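Local coordinates for protein photosystem II stability/assembly factor HCF136, chloroplastic (Cyanidioschyzon merolae, PDB 5OJ3) that is probably essential for photosystem II biogenesis, being required to assemble an early intermediate that contains D2 and cytochrome b559, at residues 373-377 and 389-393. Sequence-based numbering, arbitrary orientation.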
loop_
_atom_site.group_PDB
_atom_site.type_symbol
_atom_site.label_atom_id
_atom_site.label_comp_id
_atom_site.label_asym_id
_atom_site.label_seq_id
_atom_site.Cartn_x
_atom_site.Cartn_y
_atom_site.Cartn_z
ATOM N N ASP A 373 3.227 6.235 15.303
ATOM C CA ASP A 373 4.601 6.493 15.717
ATOM C C ASP A 373 5.206 5.157 16.135
ATOM O O ASP A 373 4.692 4.093 15.772
ATOM C CB ASP A 373 4.644 7.553 16.833
ATOM C CG ASP A 373 3.937 7.100 18.097
ATOM O OD1 ASP A 373 2.928 6.374 17.986
ATOM O OD2 ASP A 373 4.391 7.469 19.202
ATOM N N ASP A 374 6.312 5.209 16.879
ATOM C CA ASP A 374 6.950 3.979 17.337
ATOM C C ASP A 374 5.995 3.114 18.156
ATOM O O ASP A 374 6.007 1.885 18.025
ATOM C CB ASP A 374 8.225 4.291 18.126
ATOM C CG ASP A 374 9.416 4.593 17.224
ATOM O OD1 ASP A 374 9.441 4.099 16.075
ATOM O OD2 ASP A 374 10.340 5.311 17.666
ATOM N N ARG A 375 5.166 3.726 19.008
ATOM C CA ARG A 375 4.397 2.966 19.987
ATOM C C ARG A 375 2.932 2.751 19.640
ATOM O O ARG A 375 2.358 1.758 20.092
ATOM C CB ARG A 375 4.390 3.673 21.348
ATOM C CG ARG A 375 5.621 3.655 22.206
ATOM C CD ARG A 375 5.253 4.478 23.433
ATOM N NE ARG A 375 4.010 3.962 24.011
ATOM C CZ ARG A 375 3.271 4.589 24.922
ATOM N NH1 ARG A 375 3.672 5.744 25.436
ATOM N NH2 ARG A 375 2.155 4.024 25.364
ATOM N N HIS A 376 2.305 3.606 18.843
ATOM C CA HIS A 376 0.884 3.453 18.552
ATOM C C HIS A 376 0.678 2.837 17.175
ATOM O O HIS A 376 1.109 3.399 16.164
ATOM C CB HIS A 376 0.158 4.794 18.679
ATOM C CG HIS A 376 0.345 5.458 20.010
ATOM N ND1 HIS A 376 1.407 6.294 20.281
ATOM C CD2 HIS A 376 -0.390 5.404 21.146
ATOM C CE1 HIS A 376 1.315 6.730 21.525
ATOM N NE2 HIS A 376 0.234 6.204 22.072
ATOM N N VAL A 377 0.013 1.683 17.149
ATOM C CA VAL A 377 -0.227 0.933 15.925
ATOM C C VAL A 377 -1.714 0.635 15.795
ATOM O O VAL A 377 -2.440 0.520 16.788
ATOM C CB VAL A 377 0.592 -0.379 15.898
ATOM C CG1 VAL A 377 0.653 -0.937 14.493
ATOM C CG2 VAL A 377 1.996 -0.142 16.425
ATOM N N SER A 389 -2.720 -1.164 19.195
ATOM C CA SER A 389 -1.571 -1.486 20.031
ATOM C C SER A 389 -0.905 -0.180 20.445
ATOM O O SER A 389 -0.668 0.687 19.599
ATOM C CB SER A 389 -0.583 -2.391 19.291
ATOM O OG SER A 389 0.573 -2.645 20.070
ATOM N N ASP A 390 -0.594 -0.039 21.736
ATOM C CA ASP A 390 0.075 1.155 22.243
ATOM C C ASP A 390 1.437 0.856 22.860
ATOM O O ASP A 390 1.937 1.650 23.664
ATOM C CB ASP A 390 -0.823 1.909 23.227
ATOM C CG ASP A 390 -2.210 2.142 22.677
ATOM O OD1 ASP A 390 -3.188 2.127 23.451
ATOM O OD2 ASP A 390 -2.318 2.364 21.447
ATOM N N ASP A 391 2.028 -0.284 22.524
ATOM C CA ASP A 391 3.312 -0.702 23.058
ATOM C C ASP A 391 4.136 -1.284 21.911
ATOM O O ASP A 391 4.599 -2.428 21.952
ATOM C CB ASP A 391 3.150 -1.677 24.222
ATOM C CG ASP A 391 2.446 -2.959 23.827
ATOM O OD1 ASP A 391 1.792 -2.992 22.763
ATOM O OD2 ASP A 391 2.561 -3.938 24.586
ATOM N N GLY A 392 4.330 -0.475 20.867
ATOM C CA GLY A 392 4.733 -1.020 19.589
ATOM C C GLY A 392 3.650 -1.927 19.051
ATOM O O GLY A 392 2.455 -1.652 19.190
ATOM N N GLY A 393 4.058 -3.042 18.457
ATOM C CA GLY A 393 3.095 -4.038 18.027
ATOM C C GLY A 393 3.067 -5.243 18.944
ATOM O O GLY A 393 2.828 -6.367 18.495
#
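Residues 373-377 and 389-393 show how strand pairing can carry over into the loops beyond it: Val377 and Ser389 form a hydrogen-bonded antiparallel pair, with Val377 N to Ser389 O at 2.7 Å and Ser389 N to Val377 O at 3.0 Å. Beyond it the ladder frays: Gly392 N reaches Arg375 O at 3.1 Å in a weak bond, and Gly392 CA makes a CH···O contact with Asp374 O at 3.5 Å. Gly392 takes a positive phi (64°), a backbone conformation that glycine, lacking a CB, adopts readily. In this seven-bladed beta-propeller, the segments belong to the loops at one end of a four-stranded blade, that between strands 366-371 and 377-381 and that between strands 386-389 and 397-398, each with one residue, Val377 or Ser389, still in a strand. Among the side chains, Arg375 spans the gap, its NE (3.1 Å) and NH2 (2.9 Å) both donating to Asp390 O. The Asp390 carboxylate instead forms a salt bridge with Arg397. Asp373 shapes its own turn: OD1 accepts from His376 N at 3.0 Å, an Asx motif, and from His376 ND1 at 2.8 Å. Val377 and Ser389, both buried, point to the same face of the sheet, their CB atoms 4.1 Å apart, and both side chains touch Trp396.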